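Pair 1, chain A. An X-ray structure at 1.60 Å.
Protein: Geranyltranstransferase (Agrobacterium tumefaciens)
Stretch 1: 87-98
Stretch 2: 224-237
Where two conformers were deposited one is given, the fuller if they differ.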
# COMPACT_ATOMS: atom_id res chain seq x y z
N ARG A 87 4.36 20.26 1.84
CA ARG A 87 4.83 19.51 0.68
C ARG A 87 6.36 19.44 0.57
O ARG A 87 6.91 19.38 -0.51
CB ARG A 87 4.23 20.05 -0.62
CG ARG A 87 2.76 20.41 -0.55
CD ARG A 87 1.84 19.27 -0.13
NE ARG A 87 0.46 19.73 -0.15
CZ ARG A 87 -0.59 19.07 0.31
NH1 ARG A 87 -0.46 17.87 0.86
NH2 ARG A 87 -1.79 19.63 0.23
N LEU A 88 7.03 19.36 1.71
CA LEU A 88 8.49 19.18 1.71
C LEU A 88 8.92 17.90 1.00
O LEU A 88 9.95 17.88 0.31
CB LEU A 88 9.02 19.16 3.15
CG LEU A 88 10.51 18.93 3.28
CD1 LEU A 88 11.29 20.06 2.62
CD2 LEU A 88 10.91 18.75 4.74
N ARG A 89 8.18 16.81 1.18
CA ARG A 89 8.61 15.54 0.59
C ARG A 89 8.60 15.59 -0.97
O ARG A 89 9.61 15.27 -1.60
CB ARG A 89 7.83 14.37 1.19
CG ARG A 89 8.23 14.19 2.65
CD ARG A 89 7.28 13.33 3.45
NE ARG A 89 7.58 13.39 4.89
CZ ARG A 89 7.25 14.41 5.67
NH1 ARG A 89 6.60 15.48 5.19
NH2 ARG A 89 7.56 14.37 6.96
N PRO A 90 7.48 16.01 -1.58
CA PRO A 90 7.53 16.25 -3.02
C PRO A 90 8.60 17.25 -3.47
O PRO A 90 9.21 17.06 -4.52
CB PRO A 90 6.13 16.78 -3.36
CG PRO A 90 5.34 16.67 -2.19
CD PRO A 90 6.11 16.16 -1.04
N PHE A 91 8.82 18.30 -2.68
CA PHE A 91 9.85 19.27 -2.99
C PHE A 91 11.19 18.56 -3.16
O PHE A 91 11.93 18.81 -4.13
CB PHE A 91 9.95 20.32 -1.88
CG PHE A 91 11.16 21.17 -1.97
CD1 PHE A 91 11.15 22.39 -2.63
CD2 PHE A 91 12.36 20.74 -1.41
CE1 PHE A 91 12.31 23.16 -2.70
CE2 PHE A 91 13.50 21.52 -1.49
CZ PHE A 91 13.47 22.71 -2.13
N LEU A 92 11.50 17.67 -2.21
CA LEU A 92 12.78 16.99 -2.22
C LEU A 92 12.92 16.05 -3.42
O LEU A 92 14.00 15.97 -4.05
CB LEU A 92 13.01 16.24 -0.89
CG LEU A 92 13.21 17.15 0.34
CD1 LEU A 92 13.07 16.33 1.63
CD2 LEU A 92 14.56 17.86 0.29
N VAL A 93 11.85 15.35 -3.77
CA VAL A 93 11.86 14.51 -4.97
C VAL A 93 12.12 15.35 -6.24
O VAL A 93 13.05 15.08 -7.04
CB VAL A 93 10.56 13.72 -5.13
CG1 VAL A 93 10.60 12.92 -6.44
CG2 VAL A 93 10.33 12.79 -3.91
N ILE A 94 11.31 16.38 -6.41
CA ILE A 94 11.42 17.27 -7.57
C ILE A 94 12.83 17.85 -7.68
O ILE A 94 13.42 17.89 -8.76
CB ILE A 94 10.36 18.40 -7.46
CG1 ILE A 94 8.94 17.83 -7.65
CG2 ILE A 94 10.65 19.52 -8.49
CD1 ILE A 94 7.84 18.73 -7.17
N GLU A 95 13.36 18.32 -6.56
CA GLU A 95 14.66 19.01 -6.60
C GLU A 95 15.86 18.04 -6.70
O GLU A 95 16.87 18.38 -7.29
CB GLU A 95 14.79 20.00 -5.44
CG GLU A 95 13.77 21.17 -5.55
CD GLU A 95 13.89 21.98 -6.87
OE1 GLU A 95 15.02 22.12 -7.41
OE2 GLU A 95 12.87 22.53 -7.38
N SER A 96 15.71 16.84 -6.16
CA SER A 96 16.72 15.79 -6.36
C SER A 96 16.76 15.41 -7.84
O SER A 96 17.84 15.30 -8.44
CB SER A 96 16.42 14.56 -5.51
OG SER A 96 17.41 13.56 -5.71
N VAL A 97 15.58 15.23 -8.43
CA VAL A 97 15.49 14.94 -9.85
C VAL A 97 16.15 16.07 -10.67
O VAL A 97 16.94 15.79 -11.58
CB VAL A 97 14.04 14.70 -10.30
CG1 VAL A 97 13.97 14.56 -11.82
CG2 VAL A 97 13.45 13.43 -9.63
N ALA A 98 15.86 17.33 -10.35
CA ALA A 98 16.42 18.47 -11.08
C ALA A 98 17.95 18.53 -10.95
O ALA A 98 18.66 18.78 -11.94
CB ALA A 98 15.82 19.77 -10.60
N ALA A 224 12.80 7.98 7.24
CA ALA A 224 12.84 7.07 6.09
C ALA A 224 12.18 7.70 4.84
O ALA A 224 12.71 7.57 3.75
CB ALA A 224 12.19 5.72 6.43
N LEU A 225 11.06 8.39 5.01
CA LEU A 225 10.40 9.04 3.87
C LEU A 225 11.24 10.18 3.29
O LEU A 225 11.19 10.42 2.10
CB LEU A 225 9.00 9.58 4.20
CG LEU A 225 7.93 8.55 4.48
CD1 LEU A 225 6.56 9.18 4.29
CD2 LEU A 225 8.05 7.31 3.59
N LEU A 226 11.98 10.87 4.16
CA LEU A 226 12.86 11.98 3.71
C LEU A 226 14.10 11.45 2.99
O LEU A 226 14.52 11.99 1.96
CB LEU A 226 13.18 12.92 4.88
CG LEU A 226 11.97 13.67 5.46
CD1 LEU A 226 12.29 14.22 6.86
CD2 LEU A 226 11.49 14.78 4.49
N ARG A 227 14.66 10.36 3.49
CA ARG A 227 15.70 9.60 2.81
C ARG A 227 15.24 9.16 1.41
O ARG A 227 15.91 9.41 0.41
CB ARG A 227 16.10 8.39 3.68
CG ARG A 227 17.13 7.47 3.06
CD ARG A 227 17.19 6.14 3.83
NE ARG A 227 16.07 5.27 3.47
CZ ARG A 227 15.48 4.38 4.26
NH1 ARG A 227 15.84 4.25 5.54
NH2 ARG A 227 14.49 3.65 3.79
N PHE A 228 14.08 8.52 1.37
CA PHE A 228 13.50 8.07 0.13
C PHE A 228 13.32 9.26 -0.84
O PHE A 228 13.61 9.14 -2.03
CB PHE A 228 12.15 7.38 0.35
CG PHE A 228 11.39 7.16 -0.92
CD1 PHE A 228 11.61 6.04 -1.71
CD2 PHE A 228 10.50 8.11 -1.37
CE1 PHE A 228 10.95 5.88 -2.91
CE2 PHE A 228 9.83 7.96 -2.58
CZ PHE A 228 10.05 6.85 -3.35
N ALA A 229 12.82 10.39 -0.35
CA ALA A 229 12.52 11.52 -1.24
C ALA A 229 13.75 11.95 -2.03
O ALA A 229 13.68 12.25 -3.21
CB ALA A 229 12.01 12.70 -0.43
N CYS A 230 14.89 11.96 -1.36
CA CYS A 230 16.15 12.39 -1.97
C CYS A 230 16.75 11.30 -2.83
O CYS A 230 17.20 11.55 -3.93
CB CYS A 230 17.11 12.80 -0.89
SG CYS A 230 16.56 14.30 -0.01
N GLU A 231 16.76 10.08 -2.31
CA GLU A 231 17.29 8.94 -3.06
C GLU A 231 16.50 8.70 -4.35
O GLU A 231 17.06 8.30 -5.37
CB GLU A 231 17.37 7.68 -2.19
CG GLU A 231 18.08 6.49 -2.86
CD GLU A 231 18.17 5.26 -2.00
OE1 GLU A 231 17.71 5.30 -0.85
OE2 GLU A 231 18.76 4.25 -2.46
N ALA A 232 15.19 8.95 -4.29
CA ALA A 232 14.32 8.78 -5.46
C ALA A 232 14.78 9.57 -6.67
O ALA A 232 14.60 9.12 -7.80
CB ALA A 232 12.89 9.16 -5.11
N GLY A 233 15.34 10.76 -6.45
CA GLY A 233 15.82 11.56 -7.57
C GLY A 233 16.89 10.85 -8.37
O GLY A 233 16.89 10.87 -9.61
N ALA A 234 17.83 10.21 -7.65
CA ALA A 234 18.88 9.41 -8.26
C ALA A 234 18.30 8.19 -8.99
O ALA A 234 18.73 7.87 -10.10
CB ALA A 234 19.89 8.97 -7.21
N ILE A 235 17.32 7.52 -8.39
CA ILE A 235 16.69 6.38 -9.06
C ILE A 235 15.98 6.82 -10.36
O ILE A 235 16.13 6.21 -11.42
CB ILE A 235 15.68 5.67 -8.13
CG1 ILE A 235 16.41 5.08 -6.93
CG2 ILE A 235 14.93 4.59 -8.89
CD1 ILE A 235 15.47 4.48 -5.93
N ILE A 236 15.24 7.91 -10.27
CA ILE A 236 14.52 8.46 -11.42
C ILE A 236 15.50 8.92 -12.51
O ILE A 236 15.24 8.73 -13.69
CB ILE A 236 13.66 9.65 -10.97
CG1 ILE A 236 12.48 9.16 -10.09
CG2 ILE A 236 13.17 10.47 -12.19
CD1 ILE A 236 11.79 10.28 -9.27
N ALA A 237 16.61 9.53 -12.11
CA ALA A 237 17.59 10.08 -13.06
C ALA A 237 18.45 8.98 -13.70
O ALA A 237 19.17 9.24 -14.67
CB ALA A 237 18.46 11.11 -12.39

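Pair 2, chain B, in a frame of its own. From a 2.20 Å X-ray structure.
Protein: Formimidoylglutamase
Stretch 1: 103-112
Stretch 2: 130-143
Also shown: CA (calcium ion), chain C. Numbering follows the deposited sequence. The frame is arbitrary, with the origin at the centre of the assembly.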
# COMPACT_ATOMS: atom_id res chain seq x y z
N SER B 103 -25.51 16.81 -13.81
CA SER B 103 -25.45 16.21 -12.49
C SER B 103 -26.01 17.13 -11.41
O SER B 103 -26.78 16.70 -10.53
CB SER B 103 -24.02 15.82 -12.15
OG SER B 103 -23.65 14.62 -12.79
N HIS B 104 -25.63 18.40 -11.47
CA HIS B 104 -26.12 19.39 -10.53
C HIS B 104 -27.63 19.57 -10.61
O HIS B 104 -28.29 19.68 -9.57
CB HIS B 104 -25.41 20.72 -10.70
CG HIS B 104 -24.12 20.80 -9.95
ND1 HIS B 104 -24.05 21.13 -8.62
CD2 HIS B 104 -22.84 20.56 -10.35
CE1 HIS B 104 -22.79 21.10 -8.22
NE2 HIS B 104 -22.04 20.76 -9.25
N HIS B 105 -28.18 19.56 -11.82
CA HIS B 105 -29.63 19.65 -11.96
C HIS B 105 -30.33 18.42 -11.37
O HIS B 105 -31.37 18.55 -10.71
CB HIS B 105 -30.04 19.85 -13.42
CG HIS B 105 -29.73 21.21 -13.94
ND1 HIS B 105 -28.78 21.44 -14.92
CD2 HIS B 105 -30.22 22.43 -13.61
CE1 HIS B 105 -28.72 22.74 -15.17
NE2 HIS B 105 -29.58 23.36 -14.39
N HIS B 106 -29.76 17.24 -11.59
CA HIS B 106 -30.29 16.05 -10.94
C HIS B 106 -30.42 16.31 -9.44
O HIS B 106 -31.47 16.06 -8.84
CB HIS B 106 -29.36 14.87 -11.15
CG HIS B 106 -29.33 14.37 -12.55
ND1 HIS B 106 -30.14 14.88 -13.55
CD2 HIS B 106 -28.59 13.40 -13.14
CE1 HIS B 106 -29.89 14.26 -14.68
NE2 HIS B 106 -28.96 13.35 -14.47
N ILE B 107 -29.35 16.84 -8.85
CA ILE B 107 -29.30 17.07 -7.42
C ILE B 107 -30.36 18.07 -6.98
O ILE B 107 -31.11 17.81 -6.04
CB ILE B 107 -27.92 17.57 -6.97
CG1 ILE B 107 -26.84 16.54 -7.38
CG2 ILE B 107 -27.92 17.83 -5.47
CD1 ILE B 107 -25.40 16.99 -7.15
N PHE B 108 -30.42 19.21 -7.65
CA PHE B 108 -31.38 20.22 -7.26
C PHE B 108 -32.82 19.73 -7.40
O PHE B 108 -33.64 20.00 -6.54
CB PHE B 108 -31.21 21.52 -8.03
CG PHE B 108 -32.30 22.52 -7.74
CD1 PHE B 108 -33.21 22.88 -8.72
CD2 PHE B 108 -32.45 23.04 -6.47
CE1 PHE B 108 -34.23 23.78 -8.45
CE2 PHE B 108 -33.47 23.94 -6.18
CZ PHE B 108 -34.36 24.31 -7.17
N GLN B 109 -33.11 19.01 -8.47
CA GLN B 109 -34.49 18.61 -8.76
C GLN B 109 -34.98 17.55 -7.81
O GLN B 109 -36.14 17.59 -7.38
CB GLN B 109 -34.61 18.04 -10.17
CG GLN B 109 -34.84 19.05 -11.25
CD GLN B 109 -35.00 18.36 -12.59
OE1 GLN B 109 -34.14 18.48 -13.47
NE2 GLN B 109 -36.08 17.60 -12.74
N THR B 110 -34.11 16.59 -7.51
CA THR B 110 -34.47 15.48 -6.67
C THR B 110 -34.69 16.00 -5.27
O THR B 110 -35.71 15.72 -4.63
CB THR B 110 -33.37 14.41 -6.66
OG1 THR B 110 -33.22 13.89 -7.98
CG2 THR B 110 -33.71 13.29 -5.70
N MSE B 111 -33.73 16.80 -4.82
CA MSE B 111 -33.75 17.40 -3.51
C MSE B 111 -35.02 18.26 -3.35
O MSE B 111 -35.70 18.20 -2.32
CB MSE B 111 -32.50 18.27 -3.35
CG MSE B 111 -31.87 18.26 -1.98
SE MSE B 111 -31.02 16.57 -1.53
CE MSE B 111 -30.93 16.83 0.39
N HIS B 112 -35.33 19.04 -4.37
CA HIS B 112 -36.50 19.90 -4.32
C HIS B 112 -37.78 19.07 -4.25
O HIS B 112 -38.60 19.28 -3.36
CB HIS B 112 -36.56 20.84 -5.53
CG HIS B 112 -37.74 21.76 -5.51
ND1 HIS B 112 -37.69 23.02 -4.94
CD2 HIS B 112 -39.00 21.61 -5.99
CE1 HIS B 112 -38.87 23.61 -5.08
NE2 HIS B 112 -39.68 22.77 -5.71
N ASN B 130 -17.14 18.94 -2.82
CA ASN B 130 -17.68 20.17 -2.26
C ASN B 130 -18.67 20.87 -3.18
O ASN B 130 -19.51 21.65 -2.72
CB ASN B 130 -16.56 21.13 -1.81
CG ASN B 130 -16.93 21.88 -0.52
OD1 ASN B 130 -16.05 22.29 0.24
ND2 ASN B 130 -18.25 22.05 -0.27
N SER B 131 -18.60 20.58 -4.47
CA SER B 131 -19.42 21.31 -5.44
C SER B 131 -20.93 21.07 -5.24
O SER B 131 -21.73 21.87 -5.70
CB SER B 131 -19.04 20.92 -6.87
OG SER B 131 -19.56 19.64 -7.19
N ILE B 132 -21.31 19.98 -4.56
CA ILE B 132 -22.73 19.65 -4.41
C ILE B 132 -23.47 20.64 -3.52
O ILE B 132 -24.69 20.69 -3.55
CB ILE B 132 -22.96 18.20 -3.86
CG1 ILE B 132 -22.72 18.13 -2.35
CG2 ILE B 132 -22.08 17.19 -4.60
CD1 ILE B 132 -23.18 16.82 -1.70
N SER B 133 -22.72 21.41 -2.73
CA SER B 133 -23.33 22.32 -1.77
C SER B 133 -24.16 23.41 -2.42
O SER B 133 -25.06 23.99 -1.80
CB SER B 133 -22.27 22.93 -0.85
OG SER B 133 -21.66 21.93 -0.06
N TYR B 134 -23.86 23.70 -3.68
CA TYR B 134 -24.69 24.67 -4.38
C TYR B 134 -26.09 24.12 -4.57
O TYR B 134 -27.07 24.76 -4.19
CB TYR B 134 -24.10 25.03 -5.73
CG TYR B 134 -25.08 25.78 -6.59
CD1 TYR B 134 -25.22 27.16 -6.48
CD2 TYR B 134 -25.87 25.11 -7.52
CE1 TYR B 134 -26.12 27.85 -7.27
CE2 TYR B 134 -26.78 25.81 -8.32
CZ TYR B 134 -26.90 27.17 -8.18
OH TYR B 134 -27.79 27.87 -8.96
N SER B 135 -26.20 22.92 -5.15
CA SER B 135 -27.52 22.36 -5.44
C SER B 135 -28.33 21.98 -4.18
O SER B 135 -29.54 22.16 -4.15
CB SER B 135 -27.41 21.16 -6.40
OG SER B 135 -26.90 21.55 -7.66
N THR B 136 -27.67 21.47 -3.16
CA THR B 136 -28.39 21.02 -1.97
C THR B 136 -28.99 22.20 -1.22
O THR B 136 -30.19 22.24 -0.97
CB THR B 136 -27.48 20.23 -1.03
OG1 THR B 136 -26.25 20.93 -0.88
CG2 THR B 136 -27.20 18.87 -1.61
N ILE B 137 -28.15 23.18 -0.89
CA ILE B 137 -28.58 24.40 -0.23
C ILE B 137 -29.64 25.18 -1.00
O ILE B 137 -30.63 25.63 -0.42
CB ILE B 137 -27.38 25.30 0.08
CG1 ILE B 137 -26.49 24.62 1.11
CG2 ILE B 137 -27.83 26.64 0.59
CD1 ILE B 137 -25.19 25.33 1.39
N LYS B 138 -29.46 25.32 -2.30
CA LYS B 138 -30.48 25.99 -3.11
C LYS B 138 -31.85 25.31 -2.96
O LYS B 138 -32.87 25.99 -2.95
CB LYS B 138 -30.05 25.98 -4.57
CG LYS B 138 -31.02 26.61 -5.57
CD LYS B 138 -30.30 26.75 -6.93
CE LYS B 138 -31.24 26.58 -8.11
NZ LYS B 138 -30.48 26.15 -9.33
N ALA B 139 -31.86 23.99 -2.85
CA ALA B 139 -33.11 23.25 -2.69
C ALA B 139 -33.69 23.54 -1.32
O ALA B 139 -34.88 23.79 -1.19
CB ALA B 139 -32.88 21.76 -2.86
N ILE B 140 -32.84 23.51 -0.30
CA ILE B 140 -33.28 23.88 1.03
C ILE B 140 -33.86 25.28 0.99
O ILE B 140 -35.01 25.49 1.36
CB ILE B 140 -32.12 23.87 2.04
CG1 ILE B 140 -31.58 22.45 2.24
CG2 ILE B 140 -32.56 24.48 3.36
CD1 ILE B 140 -32.60 21.48 2.72
N ALA B 141 -33.06 26.23 0.52
CA ALA B 141 -33.46 27.63 0.51
C ALA B 141 -34.76 27.88 -0.23
O ALA B 141 -35.59 28.69 0.19
CB ALA B 141 -32.36 28.50 -0.08
N GLN B 142 -34.95 27.19 -1.35
CA GLN B 142 -36.14 27.47 -2.15
C GLN B 142 -37.31 26.54 -1.86
O GLN B 142 -38.30 26.56 -2.58
CB GLN B 142 -35.79 27.43 -3.63
CG GLN B 142 -34.78 28.47 -4.05
CD GLN B 142 -34.43 28.33 -5.51
OE1 GLN B 142 -34.84 27.36 -6.15
NE2 GLN B 142 -33.68 29.29 -6.04
N THR B 143 -37.19 25.74 -0.82
CA THR B 143 -38.30 24.88 -0.41
C THR B 143 -38.66 25.17 1.04
O THR B 143 -39.80 24.98 1.44
CB THR B 143 -37.94 23.39 -0.56
OG1 THR B 143 -37.46 23.15 -1.89
CG2 THR B 143 -39.16 22.54 -0.34
CA CA C . -14.05 23.50 0.65

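Two helices that run side by side in the same direction, crossing at a shallow angle, pose a packing problem that different sets of side chains can solve. Pair 1 and pair 2 present it in nearly identical form: the signed crossing angle is -31° in pair 1 and -27° in pair 2, the axes approach to 7.3 Å and 8.1 Å, and the backbones of 14 central residues superpose with an RMSD of 0.5 Å. The register is also the same. The CA atoms of Val A93 and Ala A229 lie 4.8 Å apart, as do those of their counterparts, Phe B108 and Ser B135. One turn later the CA atoms of Val A97 and Gly A233 are 4.1 Å apart, whereas those of His B112 and Ala B139 are 5.0 Å apart.

At this second matched level a small residue sits on the second helix in both pairs. Gly A233 leaves a space that Ser A96 fills, its side chain sitting as a knob among Gly A233, Cys A230, Ala A234 and Ala A229. Ser A96 OG donates a hydrogen bond to Cys A230 O at 2.7 Å and lies 3.2 Å from Gly A233 CA; a CB on the glycine would fall 1.8 Å from that OG. In pair 2 the matching residues are Met B111, a selenomethionine, and Ala B139. Here the methyl group is present and is itself the contact, with Met B111 CB 3.5 Å from Ala B139 CB. A polar knob against a bare backbone is thus replaced by apolar packing.

A turn earlier, the small residue of the second helix is Ala A229 in one case and Ser B135 in the other. Ala A229 CB packs 3.7 Å from Leu A92 CB, and Ile B107 CG2 makes a similar approach of 3.5 Å to Ser B135 CB. The serine hydroxyl adds a polar link: Ser B135 OG and His B104 ND1 share a hydrogen bond of 3.0 Å. Arg A89, which matches His B104, instead lays one face of its guanidinium against Leu A226 CD2, and its CG lies 3.8 Å from that same methyl carbon.

Along the flank the side chains change markedly in size. Val A93 is compact, and its CA makes a CA-H...O contact of 3.4 Å with Ala A229 O. Its CG1 also reaches Ile A236 CD1 at 4.0 Å, a methyl that Val A97 CG2 meets at 3.6 Å. Phe B108 extends its ring along the second helix, where Lys B138, the counterpart of Ala A232, covers one face: Lys B138 CE stands 3.9 Å from the ring centroid and Lys B138 NZ 4.4 Å, a combined CH-pi and cation-pi contact. Lys B138 NZ also donates a hydrogen bond to Tyr B134 OH at 3.2 Å. The shared backbone sets which CA positions face each other, while leaving open whether the side chains there meet through methyl groups, hydroxyls or an aromatic ring.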